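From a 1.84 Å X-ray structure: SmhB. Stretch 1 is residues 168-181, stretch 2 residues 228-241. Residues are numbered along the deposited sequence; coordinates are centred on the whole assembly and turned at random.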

# COMPACT_ATOMS: atom_id res chain seq x y z
N GLY A 168 12.08 8.14 -12.60
CA GLY A 168 13.23 7.26 -12.30
C GLY A 168 13.47 7.24 -10.80
O GLY A 168 13.63 6.14 -10.22
N ILE A 169 13.54 8.44 -10.19
CA ILE A 169 13.88 8.53 -8.75
C ILE A 169 12.69 8.02 -7.92
O ILE A 169 12.97 7.44 -6.87
N ASN A 170 11.45 8.20 -8.39
CA ASN A 170 10.24 7.70 -7.68
C ASN A 170 10.33 6.19 -7.55
O ASN A 170 9.90 5.67 -6.51
N ALA A 171 10.87 5.47 -8.53
CA ALA A 171 11.08 4.02 -8.43
C ALA A 171 11.96 3.69 -7.22
O ALA A 171 11.70 2.73 -6.51
N ALA A 172 13.05 4.42 -7.02
CA ALA A 172 13.99 4.21 -5.91
C ALA A 172 13.27 4.53 -4.59
O ALA A 172 13.41 3.83 -3.61
N ILE A 173 12.54 5.61 -4.52
CA ILE A 173 11.87 6.04 -3.26
C ILE A 173 10.83 4.98 -2.92
O ILE A 173 10.82 4.51 -1.75
N ASP A 174 10.01 4.63 -3.91
CA ASP A 174 8.94 3.60 -3.73
C ASP A 174 9.58 2.30 -3.18
O ASP A 174 9.07 1.74 -2.20
N GLY A 175 10.65 1.82 -3.80
CA GLY A 175 11.47 0.66 -3.37
C GLY A 175 12.01 0.76 -1.97
O GLY A 175 11.90 -0.24 -1.21
N ALA A 176 12.60 1.90 -1.60
CA ALA A 176 13.18 2.12 -0.27
C ALA A 176 12.05 2.01 0.75
O ALA A 176 12.19 1.28 1.77
N ILE A 177 10.95 2.71 0.52
CA ILE A 177 9.81 2.69 1.47
C ILE A 177 9.24 1.28 1.58
O ILE A 177 9.01 0.84 2.73
N ALA A 178 9.03 0.59 0.46
CA ALA A 178 8.46 -0.79 0.44
C ALA A 178 9.31 -1.68 1.36
O ALA A 178 8.70 -2.32 2.23
N GLY A 179 10.64 -1.62 1.25
CA GLY A 179 11.60 -2.42 2.02
C GLY A 179 11.59 -2.02 3.49
O GLY A 179 11.67 -2.90 4.35
N ILE A 180 11.47 -0.74 3.81
CA ILE A 180 11.39 -0.28 5.23
C ILE A 180 10.13 -0.88 5.86
O ILE A 180 10.23 -1.39 6.98
N VAL A 181 8.99 -0.78 5.19
CA VAL A 181 7.71 -1.22 5.79
C VAL A 181 7.73 -2.76 5.91
O VAL A 181 7.29 -3.25 6.96
N GLY A 228 14.20 3.97 13.09
CA GLY A 228 15.11 3.37 12.10
C GLY A 228 14.68 3.74 10.68
O GLY A 228 13.48 4.06 10.48
N GLY A 229 15.57 3.62 9.70
CA GLY A 229 15.21 3.80 8.29
C GLY A 229 15.44 5.21 7.78
O GLY A 229 15.40 5.37 6.56
N ALA A 230 15.66 6.24 8.60
CA ALA A 230 15.81 7.62 8.09
C ALA A 230 17.09 7.73 7.25
O ALA A 230 17.07 8.37 6.18
N ILE A 231 18.16 7.08 7.66
CA ILE A 231 19.45 7.16 6.94
C ILE A 231 19.24 6.51 5.56
O ILE A 231 19.65 7.11 4.56
N VAL A 232 18.62 5.33 5.54
CA VAL A 232 18.34 4.60 4.28
C VAL A 232 17.53 5.53 3.37
O VAL A 232 17.88 5.77 2.21
N LEU A 233 16.46 6.08 3.91
CA LEU A 233 15.41 6.72 3.09
C LEU A 233 15.91 8.07 2.61
O LEU A 233 15.51 8.52 1.46
N ASP A 234 16.76 8.71 3.40
CA ASP A 234 17.32 10.05 3.13
C ASP A 234 18.01 10.08 1.75
O ASP A 234 17.89 11.13 1.06
N LYS A 235 18.65 9.02 1.29
CA LYS A 235 19.41 9.09 -0.01
C LYS A 235 18.46 9.39 -1.17
O LYS A 235 18.70 10.34 -1.90
N SER A 236 17.37 8.64 -1.28
CA SER A 236 16.41 8.80 -2.40
C SER A 236 15.59 10.08 -2.24
O SER A 236 15.37 10.73 -3.23
N LEU A 237 15.15 10.44 -1.03
CA LEU A 237 14.37 11.71 -0.85
C LEU A 237 15.25 12.91 -1.22
O LEU A 237 14.77 13.82 -1.87
N SER A 238 16.49 12.96 -0.78
CA SER A 238 17.44 14.05 -1.14
C SER A 238 17.70 14.03 -2.66
O SER A 238 17.85 15.10 -3.25
N ALA A 239 17.81 12.83 -3.25
CA ALA A 239 18.02 12.69 -4.71
C ALA A 239 16.86 13.40 -5.43
O ALA A 239 17.13 14.17 -6.37
N ARG A 240 15.61 13.15 -5.03
CA ARG A 240 14.46 13.78 -5.71
C ARG A 240 14.58 15.31 -5.59
O ARG A 240 14.35 16.05 -6.58
N GLU A 241 14.84 15.77 -4.39
CA GLU A 241 14.97 17.22 -4.14
C GLU A 241 16.09 17.81 -5.01
O GLU A 241 15.86 18.89 -5.65

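Two antiparallel helices from one chain can pack closely when small residues on either helix meet branched aliphatic residues of the other, and this pair from SmhB is a compact example. The axes of helix 168-181 and helix 230-241 approach to 8.9 Å, with 163° between their N-to-C directions. The register is regular: I169 lies opposite R240, I173 opposite S236, A176 opposite L233 and I180 opposite G229. The CA atoms come nearest at the second of these pairs, where I173 CA and S236 CA are 5.4 Å apart.

I173 stands at the centre. Its CA-to-CB bond points sideways, but the m,t rotamer carries the end of the chain nearer to the second helix. There CG1 of I173 packs 3.5 Å from OG of S236, while CG2 of I173 lies 3.9 Å from CD2 of L237. The CA-to-CB bond of L237 itself points away, and its m,t rotamer brings CD2 back within reach. S236 points toward the first helix in the p rotamer. S236 OG lies 3.3 Å from L233 O of its own helix.

One step along, A176 points toward the partner helix and sets A176 CB 4.0 Å from CD1 of L233. The leucine, in the t,p rotamer, also places L233 CD1 3.7 Å from CG1 of I177, so one methyl group meets residues from two successive positions of the first helix. I177 repeats the habit of I173: a sideways CA-to-CB bond and an m,t rotamer whose end comes nearer.

I180, again m,t but pointing toward the second helix, covers the start of that helix. I180 CD1 is 3.8 Å from CB of L233 and 3.8 Å from the carbonyl O of G229, with CG1 of V232 at a looser 4.5 Å. G229 occupies the N-cap position. A CB on G229 would fall only 3.3 Å from CG2 of I180, and the backbone angles, with a positive phi of 94°, independently call for glycine.

Toward the other end, I169 adopts the t,p rotamer and reaches I169 CD1 to within 3.6 Å of CB of A239, a small residue that also points inward. CG2 of I169 rests 3.9 Å from CB of R240, so the aliphatic base of the arginine extends the apolar surface.

The same arginine forms the polar edge. Its t,t,p side chain reaches across until CD1 of I173 lies over one face of the guanidinium, 3.7 Å from CZ of R240. N170, in the m rotamer, turns its amide end toward this group, but OD1 of N170 and NH1 of R240 remain 3.7 Å apart. Water 1 bridges the gap: its O donates to OD1 of N170 at 2.5 Å and accepts from NH1 of R240 at 2.8 Å. No direct hydrogen bond joins the helices; shape fitting dominates, with a single water linking the polar groups at the margin.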

# COMPACT_ATOMS: atom_id res chain seq x y z
CB ILE A 169 14.35 9.91 -8.28
CG1 ILE A 169 15.16 9.77 -7.00
CG2 ILE A 169 13.17 10.85 -8.15
CD1 ILE A 169 16.42 8.90 -7.12
CB ASN A 170 8.92 8.15 -8.32
CG ASN A 170 8.54 9.55 -7.94
OD1 ASN A 170 9.01 10.06 -6.93
ND2 ASN A 170 7.73 10.21 -8.76
CB ALA A 171 11.67 3.49 -9.73
CB ALA A 172 15.21 5.07 -6.14
CB ILE A 173 11.23 7.43 -3.39
CG1 ILE A 173 12.31 8.48 -3.63
CG2 ILE A 173 10.41 7.74 -2.13
CD1 ILE A 173 11.75 9.87 -3.96
CB ASP A 174 8.21 3.34 -5.03
CG ASP A 174 7.25 4.41 -5.53
OD1 ASP A 174 7.01 5.43 -4.82
OD2 ASP A 174 6.79 4.23 -6.70
CB ALA A 176 13.89 3.44 -0.21
CB ILE A 177 8.76 3.72 1.05
CG1 ILE A 177 9.34 5.13 1.20
CG2 ILE A 177 7.46 3.49 1.83
CD1 ILE A 177 8.41 6.22 0.79
CB ALA A 178 8.36 -1.33 -0.96
CB ILE A 180 11.47 1.25 5.35
CG1 ILE A 180 12.84 1.75 4.89
CG2 ILE A 180 11.20 1.70 6.78
CD1 ILE A 180 12.91 3.26 4.63
CB VAL A 181 6.46 -0.72 5.05
CG1 VAL A 181 5.18 -1.21 5.72
CG2 VAL A 181 6.44 0.80 4.98
CB ALA A 230 15.80 8.64 9.21
CB ILE A 231 20.61 6.51 7.72
CG1 ILE A 231 20.76 7.18 9.10
CG2 ILE A 231 21.88 6.64 6.87
CD1 ILE A 231 21.86 6.66 9.97
CB VAL A 232 17.58 3.29 4.57
CG1 VAL A 232 17.15 2.63 3.27
CG2 VAL A 232 18.41 2.32 5.42
CB LEU A 233 14.13 6.82 3.93
CG LEU A 233 12.92 7.37 3.18
CD1 LEU A 233 12.65 6.62 1.89
CD2 LEU A 233 11.69 7.34 4.07
CB ASP A 234 18.25 10.45 4.27
CG ASP A 234 19.19 11.62 4.00
OD1 ASP A 234 18.70 12.74 3.76
OD2 ASP A 234 20.39 11.42 4.09
CB LYS A 235 20.10 7.75 -0.29
CG LYS A 235 21.30 7.49 0.61
CD LYS A 235 22.36 8.55 0.42
CE LYS A 235 23.65 8.29 1.17
NZ LYS A 235 23.38 7.97 2.60
CB SER A 236 15.57 7.55 -2.59
OG SER A 236 14.74 7.20 -1.49
CB LEU A 237 13.89 11.84 0.59
CG LEU A 237 12.98 10.76 1.13
CD1 LEU A 237 12.56 11.12 2.55
CD2 LEU A 237 11.77 10.56 0.24
CB SER A 238 18.72 13.94 -0.39
OG SER A 238 18.47 14.25 0.96
CB ALA A 239 18.18 11.23 -5.08
CB ARG A 240 13.13 13.29 -5.12
CG ARG A 240 11.92 14.01 -5.72
CD ARG A 240 10.57 13.39 -5.35
NE ARG A 240 10.43 13.42 -3.89
CZ ARG A 240 9.56 12.74 -3.17
NH1 ARG A 240 8.70 11.96 -3.75
NH2 ARG A 240 9.57 12.83 -1.86
CB GLU A 241 15.14 17.43 -2.64
CG GLU A 241 15.36 18.85 -2.28
CD GLU A 241 14.90 19.22 -0.87
OE1 GLU A 241 13.85 18.72 -0.39
OE2 GLU A 241 15.58 20.02 -0.30
O HOH W 1 7.70 12.13 -6.38